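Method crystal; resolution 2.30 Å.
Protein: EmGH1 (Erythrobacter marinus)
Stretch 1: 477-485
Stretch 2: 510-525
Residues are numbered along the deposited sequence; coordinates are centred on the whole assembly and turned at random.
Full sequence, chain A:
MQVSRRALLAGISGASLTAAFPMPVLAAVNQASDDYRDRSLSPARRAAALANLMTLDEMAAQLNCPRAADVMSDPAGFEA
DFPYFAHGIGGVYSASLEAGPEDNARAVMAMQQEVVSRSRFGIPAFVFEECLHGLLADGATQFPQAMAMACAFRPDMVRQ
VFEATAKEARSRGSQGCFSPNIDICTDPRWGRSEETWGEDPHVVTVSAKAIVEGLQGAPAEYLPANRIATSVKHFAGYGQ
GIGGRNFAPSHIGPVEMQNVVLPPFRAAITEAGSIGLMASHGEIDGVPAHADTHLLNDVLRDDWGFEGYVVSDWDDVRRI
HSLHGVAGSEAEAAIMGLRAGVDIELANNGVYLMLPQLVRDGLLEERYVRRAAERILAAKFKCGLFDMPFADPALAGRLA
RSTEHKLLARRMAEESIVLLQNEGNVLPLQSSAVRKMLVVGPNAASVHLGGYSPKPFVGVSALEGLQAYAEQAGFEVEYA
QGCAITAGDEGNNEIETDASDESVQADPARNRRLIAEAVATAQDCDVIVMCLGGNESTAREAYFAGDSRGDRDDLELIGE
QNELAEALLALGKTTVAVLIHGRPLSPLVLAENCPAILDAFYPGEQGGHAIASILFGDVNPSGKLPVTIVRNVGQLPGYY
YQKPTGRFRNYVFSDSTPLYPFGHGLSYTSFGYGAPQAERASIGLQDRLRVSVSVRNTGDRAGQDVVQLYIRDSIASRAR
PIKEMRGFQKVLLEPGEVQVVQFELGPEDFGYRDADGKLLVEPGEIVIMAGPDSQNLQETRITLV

Stretch 1 477-485: VEYAQGCAI
Stretch 2 510-525: RNRRLIAEAVATAQDC

A single asparagine on a helix can stand in for a neighbouring strand, and the contact between residues 477-485 and 510-525 of EmGH1 is a compact example. The carboxamide of Asn511 reads both backbone polar groups of Ala484: Ala484 N donates to Asn511 OD1 at 2.6 Å, nearly linear at 174°, and Asn511 ND2 donates to Ala484 O at 3.0 Å, more bent at 141°. With chi1 at -87° (m) and chi2 at -28°, the amide comes nearer to the loop although its CA-to-CB bond points sideways. Ala484 itself is extended (phi/psi -105/146), as is Cys483 (-160/165, chi1 p), whose CB lies 3.3 Å from Asn511 OD1.

The register agrees with this clamp. Cys483 CA is 4.8 Å from Asn511 CA, and Gly482 CA is 5.0 Å from Ile515 CA, so the loop lies close against the helix backbone. Gly482 adopts 83/-72, where a CB would be jammed against the carbonyl O of the preceding residue; these angles alone call for glycine. Its CA rests 4.1 Å from Ala518 CB. Gly482 O approaches Ile515 N at 3.2 Å, but the angle is poor and no hydrogen bond results; Ile515 N instead serves the helix, donating to Asn511 O at 2.8 Å. A water bridges the two backbones, accepting from Gly482 N at 2.9 Å and donating to Leu514 O at 2.6 Å.

Before this close approach, the strand 477-480 alternates in the usual way: Glu478 and Ala480 point toward the helix, Val477 and Tyr479 away. Strand and helix progress in opposite senses, so earlier strand residues meet later helix residues. Ala480 CB packs on Ala518 CB at 3.8 Å, two small side chains allowing close approach. Gln481 (-58/-46; chi1 t, chi2 p) turns the chain out of the strand; its CG lies 4.1 Å from CD1 of Leu514 (chi1 m, chi2 t), and its NE2 makes a weak hydrogen bond to Cys483 O at 3.2 Å.

At the far end, Glu478 (chi1 and chi2 t) sets OE2 3.2 Å from Thr521 CG2. Thr521, chi1 m, turns its hydroxyl back to the helix, OG1 donating to Glu517 O at 2.9 Å. Glu478 OE1 and Asp524 OD1 are like charges 4.4 Å apart, each hydrogen-bonded elsewhere in the structure. Beyond Thr521, a type I turn from Ala522 to Cys525 redirects the chain, closed by Cys525 N donating to Ala522 O at 3.0 Å.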

ATOM      1  N   VAL A 477      34.375 -14.256  29.459  1.00 43.43           N
ATOM      2  CA  VAL A 477      33.045 -14.053  28.903  1.00 41.16           C
ATOM      3  C   VAL A 477      32.030 -14.610  29.889  1.00 36.26           C
ATOM      4  O   VAL A 477      32.171 -15.747  30.351  1.00 40.10           O
ATOM      5  CB  VAL A 477      32.891 -14.733  27.526  1.00 32.38           C
ATOM      6  CG1 VAL A 477      31.430 -15.093  27.250  1.00 33.16           C
ATOM      7  CG2 VAL A 477      33.448 -13.843  26.431  1.00 35.03           C
ATOM      8  N   GLU A 478      31.023 -13.812  30.226  1.00 37.50           N
ATOM      9  CA  GLU A 478      29.844 -14.324  30.902  1.00 37.62           C
ATOM     10  C   GLU A 478      28.627 -14.134  30.007  1.00 39.96           C
ATOM     11  O   GLU A 478      28.627 -13.308  29.092  1.00 38.88           O
ATOM     12  CB  GLU A 478      29.610 -13.649  32.256  1.00 41.76           C
ATOM     13  CG  GLU A 478      28.758 -14.503  33.191  1.00 59.05           C
ATOM     14  CD  GLU A 478      28.938 -14.145  34.651  1.00 70.17           C
ATOM     15  OE1 GLU A 478      30.046 -13.694  35.024  1.00 67.40           O
ATOM     16  OE2 GLU A 478      27.972 -14.321  35.426  1.00 73.63           O
ATOM     17  N   TYR A 479      27.593 -14.923  30.276  1.00 36.15           N
ATOM     18  CA  TYR A 479      26.396 -14.938  29.458  1.00 32.19           C
ATOM     19  C   TYR A 479      25.189 -14.736  30.350  1.00 32.58           C
ATOM     20  O   TYR A 479      25.111 -15.304  31.440  1.00 35.29           O
ATOM     21  CB  TYR A 479      26.244 -16.261  28.686  1.00 34.62           C
ATOM     22  CG  TYR A 479      24.819 -16.547  28.251  1.00 33.45           C
ATOM     23  CD1 TYR A 479      24.232 -15.844  27.205  1.00 35.33           C
ATOM     24  CD2 TYR A 479      24.057 -17.512  28.892  1.00 31.93           C
ATOM     25  CE1 TYR A 479      22.927 -16.100  26.811  1.00 32.17           C
ATOM     26  CE2 TYR A 479      22.755 -17.774  28.508  1.00 35.14           C
ATOM     27  CZ  TYR A 479      22.193 -17.069  27.460  1.00 33.13           C
ATOM     28  OH  TYR A 479      20.892 -17.336  27.072  1.00 35.65           O
ATOM     29  N   ALA A 480      24.258 -13.920  29.879  1.00 27.34           N
ATOM     30  CA  ALA A 480      22.954 -13.761  30.493  1.00 26.09           C
ATOM     31  C   ALA A 480      21.887 -13.816  29.408  1.00 28.51           C
ATOM     32  O   ALA A 480      22.098 -13.332  28.291  1.00 35.91           O
ATOM     33  CB  ALA A 480      22.862 -12.438  31.276  1.00 29.30           C
ATOM     34  N   GLN A 481      20.749 -14.425  29.734  1.00 36.66           N
ATOM     35  CA  GLN A 481      19.623 -14.453  28.802  1.00 39.05           C
ATOM     36  C   GLN A 481      19.189 -13.035  28.413  1.00 39.42           C
ATOM     37  O   GLN A 481      18.990 -12.733  27.228  1.00 32.82           O
ATOM     38  CB  GLN A 481      18.466 -15.237  29.429  1.00 29.55           C
ATOM     39  CG  GLN A 481      17.206 -15.317  28.583  1.00 43.37           C
ATOM     40  CD  GLN A 481      17.388 -16.146  27.324  1.00 42.21           C
ATOM     41  OE1 GLN A 481      18.287 -16.990  27.235  1.00 43.91           O
ATOM     42  NE2 GLN A 481      16.533 -15.903  26.338  1.00 42.48           N
ATOM     43  N   GLY A 482      19.063 -12.144  29.398  1.00 33.74           N
ATOM     44  CA  GLY A 482      18.622 -10.785  29.138  1.00 27.46           C
ATOM     45  C   GLY A 482      17.112 -10.701  29.072  1.00 31.72           C
ATOM     46  O   GLY A 482      16.474 -10.168  29.983  1.00 28.31           O
ATOM     47  N   CYS A 483      16.534 -11.228  27.989  1.00 34.35           N
ATOM     48  CA  CYS A 483      15.093 -11.413  27.860  1.00 26.27           C
ATOM     49  C   CYS A 483      14.843 -12.457  26.780  1.00 26.12           C
ATOM     50  O   CYS A 483      15.737 -12.804  26.003  1.00 27.65           O
ATOM     51  CB  CYS A 483      14.370 -10.105  27.522  1.00 31.45           C
ATOM     52  SG  CYS A 483      14.727  -9.482  25.840  1.00 29.71           S
ATOM     53  N   ALA A 484      13.613 -12.958  26.751  1.00 32.31           N
ATOM     54  CA  ALA A 484      13.155 -13.883  25.727  1.00 36.81           C
ATOM     55  C   ALA A 484      12.236 -13.149  24.759  1.00 32.32           C
ATOM     56  O   ALA A 484      11.497 -12.241  25.150  1.00 27.72           O
ATOM     57  CB  ALA A 484      12.413 -15.078  26.343  1.00 28.52           C
ATOM     58  N   ILE A 485      12.297 -13.547  23.485  1.00 27.98           N
ATOM     59  CA  ILE A 485      11.374 -13.044  22.469  1.00 24.79           C
ATOM     60  C   ILE A 485      10.130 -13.922  22.481  1.00 26.92           C
ATOM     61  O   ILE A 485       9.005 -13.451  22.704  1.00 25.52           O
ATOM     62  CB  ILE A 485      12.039 -13.017  21.080  1.00 26.76           C
ATOM     63  CG1 ILE A 485      13.144 -11.955  21.042  1.00 17.12           C
ATOM     64  CG2 ILE A 485      11.001 -12.795  19.984  1.00 20.02           C
ATOM     65  CD1 ILE A 485      14.028 -12.017  19.815  1.00 23.39           C
ATOM     66  N   ARG A 510       8.348 -12.252  33.489  1.00 33.07           N
ATOM     67  CA  ARG A 510       9.558 -13.064  33.504  1.00 26.34           C
ATOM     68  C   ARG A 510      10.717 -12.316  32.858  1.00 32.63           C
ATOM     69  O   ARG A 510      11.842 -12.331  33.371  1.00 38.25           O
ATOM     70  CB  ARG A 510       9.302 -14.399  32.804  1.00 37.57           C
ATOM     71  CG  ARG A 510      10.566 -15.177  32.498  1.00 36.41           C
ATOM     72  CD  ARG A 510      10.293 -16.640  32.150  1.00 38.54           C
ATOM     73  NE  ARG A 510      11.536 -17.329  31.774  1.00 43.74           N
ATOM     74  CZ  ARG A 510      12.438 -17.777  32.649  1.00 51.11           C
ATOM     75  NH1 ARG A 510      12.239 -17.614  33.953  1.00 48.42           N
ATOM     76  NH2 ARG A 510      13.544 -18.382  32.227  1.00 44.62           N
ATOM     77  N   ASN A 511      10.450 -11.615  31.755  1.00 30.19           N
ATOM     78  CA  ASN A 511      11.502 -10.867  31.071  1.00 31.65           C
ATOM     79  C   ASN A 511      12.067  -9.759  31.952  1.00 24.58           C
ATOM     80  O   ASN A 511      13.272  -9.493  31.924  1.00 30.38           O
ATOM     81  CB  ASN A 511      10.960 -10.277  29.766  1.00 32.02           C
ATOM     82  CG  ASN A 511      11.065 -11.240  28.590  1.00 33.34           C
ATOM     83  OD1 ASN A 511      11.947 -12.098  28.541  1.00 37.11           O
ATOM     84  ND2 ASN A 511      10.171 -11.080  27.623  1.00 31.73           N
ATOM     85  N   ARG A 512      11.214  -9.082  32.724  1.00 28.87           N
ATOM     86  CA  ARG A 512      11.711  -8.047  33.630  1.00 31.05           C
ATOM     87  C   ARG A 512      12.657  -8.624  34.673  1.00 34.07           C
ATOM     88  O   ARG A 512      13.706  -8.034  34.962  1.00 34.39           O
ATOM     89  CB  ARG A 512      10.547  -7.333  34.304  1.00 35.59           C
ATOM     90  CG  ARG A 512       9.622  -6.734  33.299  1.00 37.45           C
ATOM     91  CD  ARG A 512       8.878  -5.534  33.789  1.00 37.00           C
ATOM     92  NE  ARG A 512       8.542  -4.741  32.612  1.00 64.02           N
ATOM     93  CZ  ARG A 512       7.439  -4.903  31.885  1.00 56.78           C
ATOM     94  NH1 ARG A 512       7.239  -4.142  30.814  1.00 51.08           N
ATOM     95  NH2 ARG A 512       6.533  -5.813  32.239  1.00 51.73           N
ATOM     96  N   ARG A 513      12.311  -9.786  35.240  1.00 37.75           N
ATOM     97  CA  ARG A 513      13.229 -10.455  36.156  1.00 31.37           C
ATOM     98  C   ARG A 513      14.531 -10.812  35.453  1.00 34.90           C
ATOM     99  O   ARG A 513      15.618 -10.635  36.019  1.00 40.81           O
ATOM    100  CB  ARG A 513      12.570 -11.700  36.753  1.00 35.21           C
ATOM    101  CG  ARG A 513      11.259 -11.402  37.474  1.00 32.35           C
ATOM    102  CD  ARG A 513      10.804 -12.583  38.328  1.00 42.91           C
ATOM    103  NE  ARG A 513      10.368 -13.730  37.526  1.00 50.02           N
ATOM    104  CZ  ARG A 513       9.121 -13.917  37.088  1.00 43.39           C
ATOM    105  NH1 ARG A 513       8.820 -14.997  36.369  1.00 42.26           N
ATOM    106  NH2 ARG A 513       8.171 -13.026  37.365  1.00 37.76           N
ATOM    107  N   LEU A 514      14.446 -11.292  34.205  1.00 32.28           N
ATOM    108  CA  LEU A 514      15.665 -11.636  33.482  1.00 24.07           C
ATOM    109  C   LEU A 514      16.496 -10.400  33.177  1.00 23.92           C
ATOM    110  O   LEU A 514      17.726 -10.484  33.113  1.00 26.82           O
ATOM    111  CB  LEU A 514      15.326 -12.388  32.195  1.00 33.47           C
ATOM    112  CG  LEU A 514      14.744 -13.794  32.352  1.00 41.60           C
ATOM    113  CD1 LEU A 514      14.101 -14.264  31.041  1.00 34.48           C
ATOM    114  CD2 LEU A 514      15.817 -14.789  32.839  1.00 27.89           C
ATOM    115  N   ILE A 515      15.846  -9.248  32.994  1.00 28.15           N
ATOM    116  CA  ILE A 515      16.577  -8.004  32.766  1.00 34.24           C
ATOM    117  C   ILE A 515      17.357  -7.607  34.015  1.00 30.82           C
ATOM    118  O   ILE A 515      18.551  -7.286  33.946  1.00 32.52           O
ATOM    119  CB  ILE A 515      15.611  -6.886  32.330  1.00 26.50           C
ATOM    120  CG1 ILE A 515      15.149  -7.103  30.888  1.00 33.67           C
ATOM    121  CG2 ILE A 515      16.273  -5.528  32.494  1.00 25.50           C
ATOM    122  CD1 ILE A 515      13.971  -6.213  30.507  1.00 28.92           C
ATOM    123  N   ALA A 516      16.687  -7.618  35.175  1.00 30.42           N
ATOM    124  CA  ALA A 516      17.358  -7.347  36.446  1.00 37.13           C
ATOM    125  C   ALA A 516      18.569  -8.256  36.648  1.00 30.59           C
ATOM    126  O   ALA A 516      19.654  -7.793  37.023  1.00 37.30           O
ATOM    127  CB  ALA A 516      16.364  -7.505  37.601  1.00 29.52           C
ATOM    128  N   GLU A 517      18.415  -9.554  36.370  1.00 33.30           N
ATOM    129  CA  GLU A 517      19.539 -10.474  36.534  1.00 33.29           C
ATOM    130  C   GLU A 517      20.706 -10.105  35.626  1.00 37.60           C
ATOM    131  O   GLU A 517      21.872 -10.193  36.034  1.00 38.12           O
ATOM    132  CB  GLU A 517      19.096 -11.912  36.268  1.00 33.15           C
ATOM    133  CG  GLU A 517      18.358 -12.556  37.431  1.00 39.11           C
ATOM    134  CD  GLU A 517      17.762 -13.908  37.074  1.00 44.66           C
ATOM    135  OE1 GLU A 517      16.742 -14.291  37.696  1.00 44.53           O
ATOM    136  OE2 GLU A 517      18.315 -14.587  36.172  1.00 41.64           O
ATOM    137  N   ALA A 518      20.419  -9.697  34.387  1.00 33.32           N
ATOM    138  CA  ALA A 518      21.505  -9.335  33.484  1.00 29.20           C
ATOM    139  C   ALA A 518      22.168  -8.040  33.927  1.00 27.37           C
ATOM    140  O   ALA A 518      23.386  -7.882  33.780  1.00 35.15           O
ATOM    141  CB  ALA A 518      20.987  -9.211  32.048  1.00 30.31           C
ATOM    142  N   VAL A 519      21.379  -7.095  34.447  1.00 28.85           N
ATOM    143  CA  VAL A 519      21.940  -5.869  35.011  1.00 34.69           C
ATOM    144  C   VAL A 519      22.964  -6.198  36.100  1.00 38.18           C
ATOM    145  O   VAL A 519      24.092  -5.689  36.093  1.00 37.46           O
ATOM    146  CB  VAL A 519      20.816  -4.967  35.551  1.00 39.59           C
ATOM    147  CG1 VAL A 519      21.402  -3.855  36.418  1.00 32.42           C
ATOM    148  CG2 VAL A 519      19.983  -4.386  34.403  1.00 31.89           C
ATOM    149  N   ALA A 520      22.585  -7.069  37.043  1.00 36.76           N
ATOM    150  CA  ALA A 520      23.503  -7.480  38.108  1.00 40.32           C
ATOM    151  C   ALA A 520      24.772  -8.109  37.543  1.00 44.07           C
ATOM    152  O   ALA A 520      25.890  -7.710  37.897  1.00 47.96           O
ATOM    153  CB  ALA A 520      22.802  -8.455  39.053  1.00 31.23           C
ATOM    154  N   THR A 521      24.618  -9.094  36.654  1.00 40.40           N
ATOM    155  CA  THR A 521      25.773  -9.742  36.038  1.00 34.40           C
ATOM    156  C   THR A 521      26.682  -8.745  35.323  1.00 41.68           C
ATOM    157  O   THR A 521      27.894  -8.968  35.214  1.00 41.89           O
ATOM    158  CB  THR A 521      25.285 -10.815  35.063  1.00 39.24           C
ATOM    159  OG1 THR A 521      24.329 -11.655  35.724  1.00 37.73           O
ATOM    160  CG2 THR A 521      26.436 -11.654  34.535  1.00 33.07           C
ATOM    161  N   ALA A 522      26.121  -7.644  34.829  1.00 39.22           N
ATOM    162  CA  ALA A 522      26.892  -6.700  34.027  1.00 47.72           C
ATOM    163  C   ALA A 522      27.802  -5.794  34.858  1.00 46.48           C
ATOM    164  O   ALA A 522      28.718  -5.179  34.291  1.00 34.73           O
ATOM    165  CB  ALA A 522      25.937  -5.849  33.179  1.00 36.90           C
ATOM    166  N   GLN A 523      27.591  -5.721  36.180  1.00 50.73           N
ATOM    167  CA  GLN A 523      28.300  -4.743  37.004  1.00 44.70           C
ATOM    168  C   GLN A 523      29.808  -4.950  36.958  1.00 42.61           C
ATOM    169  O   GLN A 523      30.573  -3.981  36.977  1.00 48.85           O
ATOM    170  CB  GLN A 523      27.797  -4.810  38.443  1.00 43.38           C
ATOM    171  CG  GLN A 523      26.298  -4.597  38.588  1.00 43.58           C
ATOM    172  CD  GLN A 523      25.862  -3.176  38.257  1.00 57.73           C
ATOM    173  OE1 GLN A 523      26.693  -2.270  38.098  1.00 55.56           O
ATOM    174  NE2 GLN A 523      24.547  -2.976  38.134  1.00 44.00           N
ATOM    175  N   ASP A 524      30.260  -6.198  36.880  1.00 40.58           N
ATOM    176  CA  ASP A 524      31.686  -6.503  36.856  1.00 50.80           C
ATOM    177  C   ASP A 524      32.250  -6.634  35.442  1.00 46.70           C
ATOM    178  O   ASP A 524      33.438  -6.941  35.288  1.00 47.10           O
ATOM    179  CB  ASP A 524      31.967  -7.782  37.658  1.00 59.39           C
ATOM    180  CG  ASP A 524      30.935  -8.869  37.410  1.00 66.78           C
ATOM    181  OD1 ASP A 524      31.117  -9.677  36.475  1.00 65.98           O
ATOM    182  OD2 ASP A 524      29.925  -8.904  38.148  1.00 71.95           O
ATOM    183  N   CYS A 525      31.445  -6.386  34.413  1.00 43.23           N
ATOM    184  CA  CYS A 525      31.891  -6.525  33.034  1.00 37.48           C
ATOM    185  C   CYS A 525      32.242  -5.160  32.458  1.00 36.28           C
ATOM    186  O   CYS A 525      31.492  -4.196  32.636  1.00 36.88           O
ATOM    187  CB  CYS A 525      30.813  -7.201  32.193  1.00 41.38           C
ATOM    188  SG  CYS A 525      30.332  -8.843  32.822  1.00 39.50           S
TER
HETATM  189  O   HOH W   1      19.257 -12.392  32.243  1.00 36.54           O